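Long-range contacts in neurotoxin (Clostridium botulinum, PDB 2QN0), which acts as a zinc-dependent protease, the light chain of botulinum neurotoxin serotype C1, and probably cleaves SNARE proteins with dual substrate specificity: residues I43-D48 with D84-E89; I192-R197 with I224-H229; F219-I224 with Q370-Y375. All coordinates share one frame; numbering follows the deposited sequence.

Interaction 1: I43-D48 with D84-E89; sequences IWVIPD and DTFLKE
Val-45 and Leu-87 are pressed together more tightly than methyl groups usually are: Val-45 CG1 lies 3.4 Å from Leu-87 CD1, inside ordinary van der Waals distance. The two side chains cross obliquely. The valine torsion sets up the meeting, since CG1 stands between the backbone N and the carbonyl carbon (chi1 57°), while CG2, anti to that nitrogen, makes a looser contact of 4.3 Å with Phe-86 CE2. Each valine methyl therefore has its own partner on the helix.

Pro-47, two residues further along, repeats this division. Its CG rests 4.0 Å from Leu-87 CB, with ring and leucine side by side and pointing the same way, and its CB approaches Phe-86 CD2 to 3.6 Å, oblique to the aromatic ring. No hydrogen bond joins the two segments; the 212 Å² buried between them is held by apolar packing alone. The proline is also the centre of an inverse gamma turn, whose bond from Asp-48 N to Ile-46 O is weak, so the chain bends just where it meets the helix. Polar groups are dealt with off this interface: Lys-88 NZ forms a salt bridge of 2.8 Å with Asp-84 OD2, on the syn lone pair, and is held a second time by Asn-9.

A further salt bridge, Asp-48 to Lys-83, ties the end of 43-48 to helix 80-97. Strand 43-46 runs between strands 34-38 and 156-159 of the large mixed sheet, and Phe-8, Tyr-76 and Leu-77 pack around the helical side.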
loop_
_atom_site.group_PDB
_atom_site.type_symbol
_atom_site.label_atom_id
_atom_site.label_comp_id
_atom_site.label_asym_id
_atom_site.label_seq_id
_atom_site.Cartn_x
_atom_site.Cartn_y
_atom_site.Cartn_z
ATOM N N ILE A 43 10.372 3.898 -3.378
ATOM C CA ILE A 43 9.661 2.933 -2.542
ATOM C C ILE A 43 10.690 2.286 -1.613
ATOM O O ILE A 43 11.645 1.661 -2.077
ATOM C CB ILE A 43 9.007 1.812 -3.369
ATOM C CG1 ILE A 43 7.959 2.396 -4.324
ATOM C CG2 ILE A 43 8.346 0.801 -2.423
ATOM C CD1 ILE A 43 7.326 1.353 -5.237
ATOM N N TRP A 44 10.487 2.441 -0.310
ATOM C CA TRP A 44 11.392 1.884 0.689
ATOM C C TRP A 44 10.683 0.882 1.581
ATOM O O TRP A 44 9.458 0.889 1.694
ATOM C CB TRP A 44 11.946 2.995 1.583
ATOM C CG TRP A 44 12.866 3.943 0.892
ATOM C CD1 TRP A 44 12.526 4.937 0.017
ATOM C CD2 TRP A 44 14.291 3.973 1.005
ATOM N NE1 TRP A 44 13.658 5.587 -0.424
ATOM C CE2 TRP A 44 14.754 5.012 0.166
ATOM C CE3 TRP A 44 15.224 3.219 1.733
ATOM C CZ2 TRP A 44 16.115 5.319 0.035
ATOM C CZ3 TRP A 44 16.580 3.523 1.601
ATOM C CH2 TRP A 44 17.009 4.565 0.758
ATOM N N VAL A 45 11.462 0.013 2.215
ATOM C CA VAL A 45 10.900 -0.956 3.138
ATOM C C VAL A 45 11.697 -0.955 4.439
ATOM O O VAL A 45 12.930 -0.959 4.425
ATOM C CB VAL A 45 10.891 -2.390 2.547
ATOM C CG1 VAL A 45 12.291 -2.809 2.146
ATOM C CG2 VAL A 45 10.320 -3.368 3.576
ATOM N N ILE A 46 10.977 -0.892 5.555
ATOM C CA ILE A 46 11.570 -0.944 6.890
ATOM C C ILE A 46 10.899 -2.181 7.479
ATOM O O ILE A 46 9.731 -2.137 7.868
ATOM C CB ILE A 46 11.214 0.292 7.734
ATOM C CG1 ILE A 46 11.752 1.557 7.060
ATOM C CG2 ILE A 46 11.816 0.151 9.134
ATOM C CD1 ILE A 46 11.399 2.843 7.792
ATOM N N PRO A 47 11.628 -3.310 7.528
ATOM C CA PRO A 47 11.146 -4.598 8.043
ATOM C C PRO A 47 10.911 -4.677 9.550
ATOM O O PRO A 47 11.311 -5.652 10.184
ATOM C CB PRO A 47 12.235 -5.587 7.598
ATOM C CG PRO A 47 13.084 -4.824 6.610
ATOM C CD PRO A 47 13.037 -3.419 7.119
ATOM N N ASP A 48 10.260 -3.666 10.117
ATOM C CA ASP A 48 9.983 -3.636 11.555
ATOM C C ASP A 48 8.484 -3.554 11.832
ATOM O O ASP A 48 7.704 -3.167 10.961
ATOM C CB ASP A 48 10.606 -2.401 12.216
ATOM C CG ASP A 48 12.104 -2.314 12.045
ATOM O OD1 ASP A 48 12.734 -3.303 11.618
ATOM O OD2 ASP A 48 12.646 -1.233 12.359
ATOM N N ASP A 84 15.062 -10.358 8.168
ATOM C CA ASP A 84 15.698 -10.753 6.921
ATOM C C ASP A 84 14.692 -11.512 6.056
ATOM O O ASP A 84 14.576 -11.273 4.854
ATOM C CB ASP A 84 16.911 -11.647 7.205
ATOM C CG ASP A 84 17.681 -11.994 5.950
ATOM O OD1 ASP A 84 18.316 -11.088 5.367
ATOM O OD2 ASP A 84 17.647 -13.172 5.538
ATOM N N THR A 85 13.967 -12.434 6.676
ATOM C CA THR A 85 12.976 -13.220 5.958
ATOM C C THR A 85 11.862 -12.322 5.424
ATOM O O THR A 85 11.461 -12.444 4.267
ATOM C CB THR A 85 12.387 -14.309 6.871
ATOM O OG1 THR A 85 13.412 -15.263 7.178
ATOM C CG2 THR A 85 11.230 -15.022 6.189
ATOM N N PHE A 86 11.375 -11.417 6.268
ATOM C CA PHE A 86 10.313 -10.490 5.870
ATOM C C PHE A 86 10.783 -9.650 4.687
ATOM O O PHE A 86 10.074 -9.505 3.688
ATOM C CB PHE A 86 9.953 -9.567 7.034
ATOM C CG PHE A 86 8.895 -8.550 6.698
ATOM C CD1 PHE A 86 7.546 -8.896 6.715
ATOM C CD2 PHE A 86 9.250 -7.250 6.358
ATOM C CE1 PHE A 86 6.561 -7.957 6.399
ATOM C CE2 PHE A 86 8.271 -6.300 6.038
ATOM C CZ PHE A 86 6.926 -6.659 6.061
ATOM N N LEU A 87 11.986 -9.096 4.804
ATOM C CA LEU A 87 12.548 -8.270 3.741
ATOM C C LEU A 87 12.583 -9.026 2.418
ATOM O O LEU A 87 12.184 -8.502 1.379
ATOM C CB LEU A 87 13.963 -7.820 4.122
ATOM C CG LEU A 87 14.751 -7.008 3.094
ATOM C CD1 LEU A 87 14.025 -5.704 2.774
ATOM C CD2 LEU A 87 16.138 -6.719 3.653
ATOM N N LYS A 88 13.060 -10.264 2.455
ATOM C CA LYS A 88 13.139 -11.067 1.244
ATOM C C LYS A 88 11.765 -11.435 0.689
ATOM O O LYS A 88 11.601 -11.577 -0.524
ATOM C CB LYS A 88 13.986 -12.317 1.508
ATOM C CG LYS A 88 15.473 -11.974 1.603
ATOM C CD LYS A 88 16.322 -13.090 2.191
ATOM C CE LYS A 88 17.783 -12.642 2.264
ATOM N NZ LYS A 88 18.644 -13.614 2.997
ATOM N N GLU A 89 10.779 -11.584 1.568
ATOM C CA GLU A 89 9.429 -11.909 1.115
ATOM C C GLU A 89 8.866 -10.721 0.334
ATOM O O GLU A 89 8.293 -10.887 -0.741
ATOM C CB GLU A 89 8.521 -12.232 2.311
ATOM C CG GLU A 89 8.904 -13.524 3.043
ATOM C CD GLU A 89 8.100 -13.757 4.311
ATOM O OE1 GLU A 89 7.660 -12.766 4.931
ATOM O OE2 GLU A 89 7.925 -14.933 4.703
#

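Interaction 2: I192-R197 with I224-H229; sequences ISISPR and ILILMH. With ZN (zinc ion), chain B.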
loop_
_atom_site.group_PDB
_atom_site.type_symbol
_atom_site.label_atom_id
_atom_site.label_comp_id
_atom_site.label_asym_id
_atom_site.label_seq_id
_atom_site.Cartn_x
_atom_site.Cartn_y
_atom_site.Cartn_z
ATOM N N ILE A 192 2.701 1.688 4.447
ATOM C CA ILE A 192 1.912 0.469 4.338
ATOM C C ILE A 192 2.454 -0.530 5.358
ATOM O O ILE A 192 3.618 -0.915 5.276
ATOM C CB ILE A 192 2.047 -0.160 2.927
ATOM C CG1 ILE A 192 1.434 0.769 1.873
ATOM C CG2 ILE A 192 1.370 -1.533 2.898
ATOM C CD1 ILE A 192 1.610 0.273 0.436
ATOM N N SER A 193 1.622 -0.932 6.316
ATOM C CA SER A 193 2.029 -1.898 7.345
ATOM C C SER A 193 1.354 -3.211 6.975
ATOM O O SER A 193 0.121 -3.300 6.924
ATOM C CB SER A 193 1.585 -1.412 8.722
ATOM O OG SER A 193 2.170 -0.150 8.995
ATOM N N ILE A 194 2.159 -4.244 6.751
ATOM C CA ILE A 194 1.607 -5.495 6.264
ATOM C C ILE A 194 2.560 -6.685 6.372
ATOM O O ILE A 194 3.764 -6.520 6.567
ATOM C CB ILE A 194 1.287 -5.292 4.766
ATOM C CG1 ILE A 194 0.589 -6.504 4.158
ATOM C CG2 ILE A 194 2.597 -5.017 4.017
ATOM C CD1 ILE A 194 0.213 -6.289 2.697
ATOM N N SER A 195 1.991 -7.881 6.251
ATOM C CA SER A 195 2.759 -9.121 6.210
ATOM C C SER A 195 1.957 -10.018 5.277
ATOM O O SER A 195 1.074 -10.753 5.714
ATOM C CB SER A 195 2.886 -9.785 7.574
ATOM O OG SER A 195 3.707 -10.938 7.438
ATOM N N PRO A 196 2.253 -9.957 3.972
ATOM C CA PRO A 196 1.561 -10.749 2.953
ATOM C C PRO A 196 1.519 -12.261 3.144
ATOM O O PRO A 196 0.606 -12.907 2.630
ATOM C CB PRO A 196 2.271 -10.354 1.660
ATOM C CG PRO A 196 2.729 -8.955 1.934
ATOM C CD PRO A 196 3.246 -9.063 3.349
ATOM N N ARG A 197 2.479 -12.839 3.870
ATOM C CA ARG A 197 2.455 -14.293 4.036
ATOM C C ARG A 197 1.316 -14.776 4.927
ATOM O O ARG A 197 1.038 -15.971 4.986
ATOM C CB ARG A 197 3.802 -14.833 4.548
ATOM C CG ARG A 197 4.060 -14.748 6.036
ATOM C CD ARG A 197 5.307 -15.579 6.371
ATOM N NE ARG A 197 5.741 -15.441 7.760
ATOM C CZ ARG A 197 5.163 -16.044 8.795
ATOM N NH1 ARG A 197 4.119 -16.837 8.610
ATOM N NH2 ARG A 197 5.631 -15.849 10.021
ATOM N N ILE A 224 0.522 -11.567 -3.378
ATOM C CA ILE A 224 0.710 -10.362 -4.178
ATOM C C ILE A 224 -0.547 -9.500 -4.229
ATOM O O ILE A 224 -0.446 -8.284 -4.350
ATOM C CB ILE A 224 1.176 -10.635 -5.639
ATOM C CG1 ILE A 224 0.176 -11.524 -6.378
ATOM C CG2 ILE A 224 2.587 -11.222 -5.635
ATOM C CD1 ILE A 224 0.288 -11.411 -7.889
ATOM N N LEU A 225 -1.724 -10.114 -4.134
ATOM C CA LEU A 225 -2.960 -9.329 -4.172
ATOM C C LEU A 225 -3.185 -8.604 -2.854
ATOM O O LEU A 225 -3.750 -7.511 -2.825
ATOM C CB LEU A 225 -4.167 -10.210 -4.511
ATOM C CG LEU A 225 -4.235 -10.715 -5.961
ATOM C CD1 LEU A 225 -5.675 -11.068 -6.303
ATOM C CD2 LEU A 225 -3.740 -9.652 -6.924
ATOM N N ILE A 226 -2.743 -9.214 -1.759
ATOM C CA ILE A 226 -2.873 -8.585 -0.454
ATOM C C ILE A 226 -2.022 -7.314 -0.484
ATOM O O ILE A 226 -2.447 -6.248 -0.030
ATOM C CB ILE A 226 -2.366 -9.525 0.666
ATOM C CG1 ILE A 226 -3.226 -10.794 0.706
ATOM C CG2 ILE A 226 -2.406 -8.808 2.009
ATOM C CD1 ILE A 226 -2.786 -11.815 1.753
ATOM N N LEU A 227 -0.819 -7.431 -1.040
ATOM C CA LEU A 227 0.084 -6.291 -1.136
ATOM C C LEU A 227 -0.382 -5.274 -2.184
ATOM O O LEU A 227 -0.420 -4.070 -1.915
ATOM C CB LEU A 227 1.505 -6.773 -1.467
ATOM C CG LEU A 227 2.583 -5.712 -1.724
ATOM C CD1 LEU A 227 2.694 -4.770 -0.531
ATOM C CD2 LEU A 227 3.923 -6.408 -1.986
ATOM N N MET A 228 -0.745 -5.752 -3.371
ATOM C CA MET A 228 -1.197 -4.850 -4.431
ATOM C C MET A 228 -2.434 -4.072 -3.998
ATOM O O MET A 228 -2.615 -2.923 -4.395
ATOM C CB MET A 228 -1.481 -5.625 -5.717
ATOM C CG MET A 228 -0.207 -6.093 -6.424
ATOM S SD MET A 228 -0.513 -7.017 -7.932
ATOM C CE MET A 228 -0.626 -5.690 -9.131
ATOM N N HIS A 229 -3.282 -4.696 -3.186
ATOM C CA HIS A 229 -4.474 -4.014 -2.689
ATOM C C HIS A 229 -4.034 -2.763 -1.924
ATOM O O HIS A 229 -4.585 -1.677 -2.128
ATOM C CB HIS A 229 -5.275 -4.936 -1.763
ATOM C CG HIS A 229 -6.415 -4.255 -1.069
ATOM N ND1 HIS A 229 -7.728 -4.422 -1.453
ATOM C CD2 HIS A 229 -6.435 -3.398 -0.021
ATOM C CE1 HIS A 229 -8.509 -3.701 -0.669
ATOM N NE2 HIS A 229 -7.750 -3.070 0.208
HETATM ZN ZN ZN B . -7.954 -1.642 1.732
HETATM O O HOH W 1 -6.792 -2.251 3.347
#
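Ile-194 inserts its CD1 against the helix at Ile-226 and Leu-227, and this is the close-packed part of the contact. The methyl lies 3.7 Å from Ile-226 CG2 and 3.8 Å from Leu-227 CA, so it touches main chain as well as side chain, with Leu-227 CD1 somewhat further off. It gets there because CG1 is anti to the backbone N (chi1 -175°) and the chain continues extended (chi2 177°); the two isoleucines meet at a slant.

Around the Pro-196 ring the fit is looser. Its CG comes no nearer than 4.2 Å to Leu-227 CB; only the carbonyl comes closer, Pro-196 O lying 3.7 Å from Ile-226 CD1. Ile-226 is the one touching residue that keeps some solvent exposure, whereas Ile-194, Pro-196 and Leu-227 are buried. No hydrogen bond crosses.

Two residues beyond Leu-227, the same helix carries His-229, whose NE2 binds zinc at 2.1 Å. A water lies equally close to the metal, and His-233 and Glu-269 complete the site. The other ring nitrogen, ND1, is hydrogen-bonded to Glu-360, a second-shell residue that, together with the zinc bond, should hold the imidazole in its rotation. Strand 190-193 and the loop after it thus back the metal-binding helix, in an arrangement consistent with the HExxH zinc site of gluzincin proteases, where two histidines of one helix and a later glutamate bind the metal.

Interaction 3: F219-I224 with Q370-Y375; sequences FCMDPI and QNRKIY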
loop_
_atom_site.group_PDB
_atom_site.type_symbol
_atom_site.label_atom_id
_atom_site.label_comp_id
_atom_site.label_asym_id
_atom_site.label_seq_id
_atom_site.Cartn_x
_atom_site.Cartn_y
_atom_site.Cartn_z
ATOM N N PHE A 219 -10.105 -21.310 -0.356
ATOM C CA PHE A 219 -8.909 -20.905 -1.092
ATOM C C PHE A 219 -8.221 -19.816 -0.287
ATOM O O PHE A 219 -8.841 -19.190 0.572
ATOM C CB PHE A 219 -9.294 -20.321 -2.459
ATOM C CG PHE A 219 -9.727 -21.346 -3.472
ATOM C CD1 PHE A 219 -8.789 -21.985 -4.277
ATOM C CD2 PHE A 219 -11.077 -21.644 -3.647
ATOM C CE1 PHE A 219 -9.190 -22.903 -5.249
ATOM C CE2 PHE A 219 -11.487 -22.559 -4.613
ATOM C CZ PHE A 219 -10.542 -23.190 -5.417
ATOM N N CYS A 220 -6.942 -19.589 -0.559
ATOM C CA CYS A 220 -6.214 -18.536 0.133
ATOM C C CYS A 220 -6.033 -17.382 -0.849
ATOM O O CYS A 220 -6.169 -17.562 -2.060
ATOM C CB CYS A 220 -4.834 -19.035 0.572
ATOM S SG CYS A 220 -3.714 -19.399 -0.816
ATOM N N MET A 221 -5.766 -16.189 -0.331
ATOM C CA MET A 221 -5.505 -15.056 -1.207
ATOM C C MET A 221 -4.025 -15.149 -1.568
ATOM O O MET A 221 -3.206 -15.533 -0.733
ATOM C CB MET A 221 -5.744 -13.723 -0.487
ATOM C CG MET A 221 -7.165 -13.194 -0.578
ATOM S SD MET A 221 -7.234 -11.508 0.055
ATOM C CE MET A 221 -6.520 -10.616 -1.315
ATOM N N ASP A 222 -3.685 -14.823 -2.809
ATOM C CA ASP A 222 -2.288 -14.840 -3.213
ATOM C C ASP A 222 -1.666 -13.609 -2.551
ATOM O O ASP A 222 -2.218 -12.506 -2.627
ATOM C CB ASP A 222 -2.166 -14.726 -4.735
ATOM C CG ASP A 222 -0.725 -14.848 -5.218
ATOM O OD1 ASP A 222 0.164 -14.234 -4.596
ATOM O OD2 ASP A 222 -0.484 -15.552 -6.222
ATOM N N PRO A 223 -0.522 -13.783 -1.875
ATOM C CA PRO A 223 0.151 -12.669 -1.208
ATOM C C PRO A 223 0.336 -11.416 -2.065
ATOM O O PRO A 223 0.311 -10.303 -1.534
ATOM C CB PRO A 223 1.486 -13.278 -0.788
ATOM C CG PRO A 223 1.103 -14.677 -0.462
ATOM C CD PRO A 223 0.180 -15.052 -1.605
ATOM N N ILE A 224 0.522 -11.567 -3.378
ATOM C CA ILE A 224 0.710 -10.362 -4.178
ATOM C C ILE A 224 -0.547 -9.500 -4.229
ATOM O O ILE A 224 -0.446 -8.284 -4.350
ATOM C CB ILE A 224 1.176 -10.635 -5.639
ATOM C CG1 ILE A 224 0.176 -11.524 -6.378
ATOM C CG2 ILE A 224 2.587 -11.222 -5.635
ATOM C CD1 ILE A 224 0.288 -11.411 -7.889
ATOM N N GLN A 370 -6.866 -17.233 -8.237
ATOM C CA GLN A 370 -8.167 -17.309 -7.591
ATOM C C GLN A 370 -8.172 -16.175 -6.578
ATOM O O GLN A 370 -7.123 -15.815 -6.044
ATOM C CB GLN A 370 -8.318 -18.651 -6.865
ATOM C CG GLN A 370 -9.661 -18.855 -6.170
ATOM C CD GLN A 370 -10.825 -18.852 -7.145
ATOM O OE1 GLN A 370 -11.126 -17.831 -7.763
ATOM N NE2 GLN A 370 -11.485 -20.003 -7.291
ATOM N N ASN A 371 -9.341 -15.604 -6.311
ATOM C CA ASN A 371 -9.422 -14.523 -5.342
ATOM C C ASN A 371 -10.847 -14.355 -4.838
ATOM O O ASN A 371 -11.791 -14.873 -5.434
ATOM C CB ASN A 371 -8.930 -13.207 -5.963
ATOM C CG ASN A 371 -8.717 -12.116 -4.924
ATOM O OD1 ASN A 371 -8.154 -12.367 -3.859
ATOM N ND2 ASN A 371 -9.151 -10.896 -5.235
ATOM N N ARG A 372 -10.994 -13.635 -3.732
ATOM C CA ARG A 372 -12.311 -13.390 -3.163
ATOM C C ARG A 372 -13.151 -12.666 -4.208
ATOM O O ARG A 372 -12.639 -11.844 -4.964
ATOM C CB ARG A 372 -12.182 -12.545 -1.892
ATOM C CG ARG A 372 -11.370 -11.264 -2.063
ATOM C CD ARG A 372 -11.160 -10.566 -0.722
ATOM N NE ARG A 372 -10.264 -9.415 -0.831
ATOM C CZ ARG A 372 -9.852 -8.688 0.205
ATOM N NH1 ARG A 372 -10.256 -8.990 1.432
ATOM N NH2 ARG A 372 -9.028 -7.661 0.014
ATOM N N LYS A 373 -14.440 -12.986 -4.261
ATOM C CA LYS A 373 -15.334 -12.363 -5.226
ATOM C C LYS A 373 -15.666 -10.922 -4.842
ATOM O O LYS A 373 -15.849 -10.067 -5.711
ATOM C CB LYS A 373 -16.622 -13.176 -5.339
ATOM C CG LYS A 373 -17.566 -12.687 -6.425
ATOM C CD LYS A 373 -18.768 -13.606 -6.538
ATOM C CE LYS A 373 -19.717 -13.143 -7.628
ATOM N NZ LYS A 373 -20.901 -14.045 -7.722
ATOM N N ILE A 374 -15.754 -10.669 -3.542
ATOM C CA ILE A 374 -16.051 -9.334 -3.028
ATOM C C ILE A 374 -15.136 -9.028 -1.853
ATOM O O ILE A 374 -14.615 -9.939 -1.208
ATOM C CB ILE A 374 -17.520 -9.208 -2.545
ATOM C CG1 ILE A 374 -17.871 -10.371 -1.618
ATOM C CG2 ILE A 374 -18.460 -9.145 -3.744
ATOM C CD1 ILE A 374 -19.234 -10.233 -0.952
ATOM N N TYR A 375 -14.944 -7.744 -1.575
ATOM C CA TYR A 375 -14.087 -7.330 -0.471
ATOM C C TYR A 375 -14.601 -7.892 0.857
ATOM O O TYR A 375 -13.817 -8.260 1.730
ATOM C CB TYR A 375 -14.027 -5.803 -0.399
ATOM C CG TYR A 375 -13.170 -5.282 0.731
ATOM C CD1 TYR A 375 -11.782 -5.418 0.700
ATOM C CD2 TYR A 375 -13.747 -4.663 1.840
ATOM C CE1 TYR A 375 -10.987 -4.948 1.751
ATOM C CE2 TYR A 375 -12.963 -4.188 2.891
ATOM C CZ TYR A 375 -11.584 -4.334 2.839
ATOM O OH TYR A 375 -10.805 -3.867 3.874
HETATM O O HOH W 2 -5.994 -13.869 -4.368
#
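Phe-219 and Gln-370 supply the aromatic part of this contact, a CH-pi interaction in which Gln-370 CG lies 3.9 Å from the ring centroid, 19° off the normal. The amide stands steeply to the ring, their planes 75° apart, and its OE1 accepts from Asn-207 N and from Asn-371 N.

A second kind is sulphur over a flat cation. Met-221 SD sits 3.8 Å above the centre of the Arg-372 guanidinium, and Tyr-375 CD1 covers the opposite face towards the rim. The bend at chi3 (76°) places Met-221 CE 3.5 Å from Asn-371 OD1. Glu-360 receives both Arg-372 NE, in a salt bridge, and Asn-371 ND2.

Polar bridging falls to one water. It accepts from Asp-222 N at 2.9 Å and donates to Gln-370 O at 2.8 Å and to Asn-371 OD1 at 2.7 Å, joining segments that share no direct hydrogen bond. Asp-222 is also an N-cap, its OD1 taking Ile-224 N at 3.0 Å.

Segment 219-224 leads from strand 219-220, paired with strand 201-202, into helix 223-238; the loop 370-375 packs on Tyr-202 and, through Arg-372 and Tyr-375, on helix 267-273.

In the fold
Interaction 2, which holds the zinc ligand His-229, lies between the other two and touches both. Interactions 1 and 2, with centres 12 Å apart, reach the same mixed sheet and touch where Phe-86 packs on the backbone of Ile-194 and Ser-195. Interactions 2 and 3, centres 11 Å apart, share Ile-224 and use helix 223-238, capped in one and bearing His-229 in the other; Leu-225 CD1 lies 3.5 Å from Asn-371 CG. Near the metal, Tyr-375 CE1 comes within 3.7 Å of His-229 CE1, and the Arg-372 side chain is about 6 Å from the zinc. Glu-360 joins interactions 2 and 3, OE1 taking His-229 ND1 and OE2 taking Arg-372 NE. Interaction 1 stays about 7 Å from interaction 3 at the nearest atoms.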